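Local atomic coordinates of protein induced by osmotic stress (Scheffersomyces stipitis, PDB entry 5YWN), a protein that probably catalyses the NADPH-dependent reduction of carbonyl compounds, including haloketones, to alcohols as a member of the extended short-chain dehydrogenase/reductase family. Residues Ser4-Gly9 with Val30-Ser35. The protein carries 1 engineered substitution. Numbering follows the deposited sequence.
Sequences SVFVSG and VGSVRS. With NAP (NADP nicotinamide-adenine-dinucleotide phosphate), chain B.
Val30, Ser32 and Phe6 carry most of the surface buried where the first two strands of the Rossmann fold lie side by side. Strands 4-7 and 28-33, joined through helix 13-24 in a beta-alpha-beta unit, run parallel at 15° between the axes of their short segments. Three backbone bonds fix the register: Val30 N to Val5 O (2.8 Å), Val7 N to Val30 O (2.8 Å) and Ser32 N to Val7 O (3.0 Å). Phe6 and Val30 are bridge partners and send their side chains to the same face of the sheet. A chi1 of -162° puts Phe6 CG anti to the backbone N. The ring lies with one face over Val30 O, which sits 3.5 Å from the ring plane and toward the rim. Its CE2 meets Val30 CG1 at 3.7 Å, while CE1 and CZ approach Ser32 CB; Phe77 meets the ring with nearly parallel planes. Past the end of strand 4-7, the loop that starts the dinucleotide-binding turn is tied to strand 28-33 by a side chain, Gly9 N donating to Ser32 OG at 3.0 Å. Gly9 has positive phi and lies close to the cofactor ribose at O4B. Just past the C-terminal end of strand 28-33, Arg34 binds the 2'-phosphate, consistent with a role in telling NADP from NAD: its guanidinium passes with one face over the adenine, C4A lying 3.7 Å above the plane, and NH1 donates to O2X of the cofactor at 3.1 Å in a nearly straight bond (168°).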
ATOM      1  N   SER A   4     -19.728  -7.652  -4.949  1.00 26.97           N
ATOM      2  CA  SER A   4     -18.659  -7.135  -5.754  1.00 29.48           C
ATOM      3  C   SER A   4     -17.822  -6.051  -5.058  1.00 25.55           C
ATOM      4  O   SER A   4     -18.333  -5.167  -4.460  1.00 26.26           O
ATOM      5  CB  SER A   4     -19.185  -6.594  -7.075  1.00 26.21           C
ATOM      6  OG  SER A   4     -19.336  -7.592  -7.978  1.00 33.51           O
ATOM      7  N   VAL A   5     -16.527  -6.152  -5.197  1.00 26.58           N
ATOM      8  CA  VAL A   5     -15.612  -5.184  -4.671  1.00 25.49           C
ATOM      9  C   VAL A   5     -14.911  -4.395  -5.776  1.00 22.73           C
ATOM     10  O   VAL A   5     -14.364  -4.949  -6.641  1.00 22.08           O
ATOM     11  CB  VAL A   5     -14.581  -5.844  -3.740  1.00 22.69           C
ATOM     12  CG1 VAL A   5     -13.581  -4.849  -3.239  1.00 23.26           C
ATOM     13  CG2 VAL A   5     -15.223  -6.622  -2.628  1.00 21.00           C
ATOM     14  N   PHE A   6     -14.938  -3.087  -5.693  1.00 21.69           N
ATOM     15  CA  PHE A   6     -14.211  -2.246  -6.618  1.00 22.72           C
ATOM     16  C   PHE A   6     -12.819  -1.886  -6.082  1.00 22.52           C
ATOM     17  O   PHE A   6     -12.697  -1.478  -4.953  1.00 22.60           O
ATOM     18  CB  PHE A   6     -14.984  -0.995  -6.959  1.00 24.88           C
ATOM     19  CG  PHE A   6     -14.513  -0.316  -8.181  1.00 24.47           C
ATOM     20  CD1 PHE A   6     -13.319   0.326  -8.210  1.00 23.62           C
ATOM     21  CD2 PHE A   6     -15.256  -0.356  -9.326  1.00 26.74           C
ATOM     22  CE1 PHE A   6     -12.895   0.938  -9.345  1.00 27.57           C
ATOM     23  CE2 PHE A   6     -14.835   0.227 -10.468  1.00 26.93           C
ATOM     24  CZ  PHE A   6     -13.658   0.886 -10.481  1.00 29.92           C
ATOM     25  N   VAL A   7     -11.799  -2.083  -6.887  1.00 19.30           N
ATOM     26  CA  VAL A   7     -10.439  -1.754  -6.510  1.00 19.32           C
ATOM     27  C   VAL A   7      -9.778  -0.823  -7.520  1.00 21.01           C
ATOM     28  O   VAL A   7      -9.484  -1.214  -8.601  1.00 22.59           O
ATOM     29  CB  VAL A   7      -9.572  -3.010  -6.339  1.00 22.33           C
ATOM     30  CG1 VAL A   7      -8.163  -2.655  -5.962  1.00 23.22           C
ATOM     31  CG2 VAL A   7     -10.168  -4.018  -5.394  1.00 20.32           C
ATOM     32  N   SER A   8      -9.529   0.406  -7.128  1.00 19.67           N
ATOM     33  CA  SER A   8      -8.813   1.336  -7.957  1.00 21.09           C
ATOM     34  C   SER A   8      -7.324   0.980  -8.084  1.00 20.82           C
ATOM     35  O   SER A   8      -6.781   0.426  -7.211  1.00 21.99           O
ATOM     36  CB  SER A   8      -9.008   2.763  -7.487  1.00 23.14           C
ATOM     37  OG  SER A   8      -8.306   3.047  -6.350  1.00 23.12           O
ATOM     38  N   GLY A   9      -6.714   1.326  -9.188  1.00 17.87           N
ATOM     39  CA  GLY A   9      -5.339   0.958  -9.437  1.00 20.66           C
ATOM     40  C   GLY A   9      -5.018  -0.517  -9.340  1.00 22.35           C
ATOM     41  O   GLY A   9      -4.170  -0.902  -8.629  1.00 23.31           O
ATOM     42  N   VAL A  30     -14.001  -5.703  -9.348  1.00 23.83           N
ATOM     43  CA  VAL A  30     -13.881  -4.825 -10.471  1.00 23.34           C
ATOM     44  C   VAL A  30     -12.727  -3.893 -10.249  1.00 22.73           C
ATOM     45  O   VAL A  30     -12.718  -3.163  -9.317  1.00 23.16           O
ATOM     46  CB  VAL A  30     -15.175  -4.013 -10.644  1.00 28.38           C
ATOM     47  CG1 VAL A  30     -15.146  -3.137 -11.861  1.00 25.86           C
ATOM     48  CG2 VAL A  30     -16.401  -4.878 -10.589  1.00 27.37           C
ATOM     49  N   GLY A  31     -11.774  -3.916 -11.130  1.00 23.78           N
ATOM     50  CA  GLY A  31     -10.590  -3.132 -11.012  1.00 22.37           C
ATOM     51  C   GLY A  31     -10.494  -1.975 -11.963  1.00 25.76           C
ATOM     52  O   GLY A  31     -10.867  -2.102 -13.064  1.00 26.61           O
ATOM     53  N   SER A  32     -10.007  -0.839 -11.504  1.00 25.00           N
ATOM     54  CA  SER A  32      -9.648   0.256 -12.392  1.00 25.97           C
ATOM     55  C   SER A  32      -8.205   0.187 -12.923  1.00 23.68           C
ATOM     56  O   SER A  32      -7.290  -0.088 -12.217  1.00 23.75           O
ATOM     57  CB  SER A  32      -9.960   1.640 -11.841  1.00 25.17           C
ATOM     58  OG  SER A  32      -9.022   2.117 -10.982  1.00 25.94           O
ATOM     59  N   VAL A  33      -8.064   0.459 -14.186  1.00 24.42           N
ATOM     60  CA  VAL A  33      -6.792   0.463 -14.841  1.00 24.68           C
ATOM     61  C   VAL A  33      -6.643   1.661 -15.760  1.00 27.64           C
ATOM     62  O   VAL A  33      -7.588   2.153 -16.229  1.00 26.08           O
ATOM     63  CB  VAL A  33      -6.575  -0.811 -15.644  1.00 30.63           C
ATOM     64  CG1 VAL A  33      -6.485  -2.032 -14.777  1.00 23.82           C
ATOM     65  CG2 VAL A  33      -7.590  -0.966 -16.745  1.00 27.22           C
ATOM     66  N   ARG A  34      -5.431   2.097 -16.001  1.00 26.31           N
ATOM     67  CA  ARG A  34      -5.196   3.219 -16.874  1.00 29.85           C
ATOM     68  C   ARG A  34      -5.164   2.883 -18.355  1.00 29.54           C
ATOM     69  O   ARG A  34      -5.129   3.749 -19.145  1.00 33.66           O
ATOM     70  CB  ARG A  34      -3.977   4.050 -16.455  1.00 26.89           C
ATOM     71  CG  ARG A  34      -4.116   4.799 -15.155  1.00 27.44           C
ATOM     72  CD  ARG A  34      -3.147   5.937 -15.021  1.00 28.04           C
ATOM     73  NE  ARG A  34      -1.861   5.519 -14.544  1.00 29.38           N
ATOM     74  CZ  ARG A  34      -0.812   6.303 -14.394  1.00 29.19           C
ATOM     75  NH1 ARG A  34       0.305   5.787 -13.973  1.00 26.60           N
ATOM     76  NH2 ARG A  34      -0.878   7.577 -14.685  1.00 25.33           N
ATOM     77  N   SER A  35      -5.158   1.621 -18.701  1.00 26.60           N
ATOM     78  CA  SER A  35      -5.258   1.219 -20.074  1.00 29.27           C
ATOM     79  C   SER A  35      -5.987  -0.100 -20.293  1.00 32.94           C
ATOM     80  O   SER A  35      -5.996  -0.957 -19.468  1.00 26.25           O
ATOM     81  CB  SER A  35      -3.883   1.135 -20.711  1.00 32.27           C
ATOM     82  OG  SER A  35      -3.303  -0.104 -20.494  1.00 33.39           O
TER
HETATM   83  PA  NAP B 401       2.629   0.873  -7.006  1.00 25.43           P
HETATM   84  O1A NAP B 401       2.989  -0.593  -7.002  1.00 24.87           O
HETATM   85  O2A NAP B 401       3.329   1.818  -7.953  1.00 27.30           O
HETATM   86  O5B NAP B 401       1.042   1.001  -7.247  1.00 25.65           O
HETATM   87  C5B NAP B 401       0.481   2.217  -7.736  1.00 29.11           C
HETATM   88  C4B NAP B 401      -0.643   1.907  -8.718  1.00 27.40           C
HETATM   89  O4B NAP B 401      -1.537   3.021  -8.807  1.00 28.83           O
HETATM   90  C3B NAP B 401      -0.105   1.629 -10.113  1.00 29.98           C
HETATM   91  O3B NAP B 401      -0.440   0.301 -10.530  1.00 31.97           O
HETATM   92  C2B NAP B 401      -0.743   2.655 -11.028  1.00 27.18           C
HETATM   93  O2B NAP B 401      -1.502   2.018 -12.052  1.00 28.78           O
HETATM   94  C1B NAP B 401      -1.640   3.512 -10.147  1.00 28.47           C
HETATM   95  N9A NAP B 401      -1.207   4.931 -10.204  1.00 30.58           N
HETATM   96  C8A NAP B 401      -0.030   5.410  -9.756  1.00 30.14           C
HETATM   97  N7A NAP B 401       0.049   6.751  -9.961  1.00 29.22           N
HETATM   98  C5A NAP B 401      -1.094   7.146 -10.551  1.00 29.03           C
HETATM   99  C6A NAP B 401      -1.662   8.424 -11.038  1.00 29.78           C
HETATM  100  N6A NAP B 401      -0.969   9.584 -10.932  1.00 32.69           N
HETATM  101  N1A NAP B 401      -2.894   8.393 -11.592  1.00 30.57           N
HETATM  102  C2A NAP B 401      -3.600   7.252 -11.707  1.00 28.67           C
HETATM  103  N3A NAP B 401      -3.140   6.060 -11.285  1.00 31.59           N
HETATM  104  C4A NAP B 401      -1.919   5.941 -10.710  1.00 29.16           C
HETATM  105  O3  NAP B 401       2.804   1.438  -5.508  1.00 26.76           O
HETATM  106  PN  NAP B 401       2.534   0.486  -4.239  1.00 24.11           P
HETATM  107  O1N NAP B 401       3.822   0.356  -3.463  1.00 25.88           O
HETATM  108  O2N NAP B 401       1.816  -0.753  -4.721  1.00 20.65           O
HETATM  109  O5D NAP B 401       1.502   1.355  -3.360  1.00 26.85           O
HETATM  110  C5D NAP B 401       0.113   1.030  -3.343  1.00 28.39           C
HETATM  111  C4D NAP B 401      -0.644   2.034  -2.482  1.00 20.40           C
HETATM  112  O4D NAP B 401      -0.392   1.782  -1.095  1.00 23.84           O
HETATM  113  C3D NAP B 401      -0.221   3.464  -2.779  1.00 26.34           C
HETATM  114  O3D NAP B 401      -1.318   4.218  -3.303  1.00 24.14           O
HETATM  115  C2D NAP B 401       0.253   4.050  -1.465  1.00 23.48           C
HETATM  116  O2D NAP B 401      -0.512   5.209  -1.119  1.00 26.51           O
HETATM  117  C1D NAP B 401       0.076   2.956  -0.422  1.00 21.38           C
HETATM  118  N1N NAP B 401       1.350   2.688   0.251  1.00 21.83           N
HETATM  119  C2N NAP B 401       2.170   1.745  -0.232  1.00 25.77           C
HETATM  120  C3N NAP B 401       3.384   1.476   0.391  1.00 24.14           C
HETATM  121  C7N NAP B 401       4.296   0.417  -0.155  1.00 23.03           C
HETATM  122  O7N NAP B 401       5.449   0.360   0.239  1.00 23.40           O
HETATM  123  N7N NAP B 401       3.819  -0.437  -1.060  1.00 27.07           N
HETATM  124  C4N NAP B 401       3.744   2.194   1.521  1.00 21.46           C
HETATM  125  C5N NAP B 401       2.878   3.167   2.000  1.00 21.80           C
HETATM  126  C6N NAP B 401       1.676   3.396   1.341  1.00 21.03           C
HETATM  127  P2B NAP B 401      -0.818   1.636 -13.458  1.00 30.98           P
HETATM  128  O1X NAP B 401      -1.968   1.643 -14.436  1.00 32.07           O
HETATM  129  O2X NAP B 401       0.196   2.732 -13.680  1.00 27.07           O
HETATM  130  O3X NAP B 401      -0.217   0.272 -13.212  1.00 27.27           O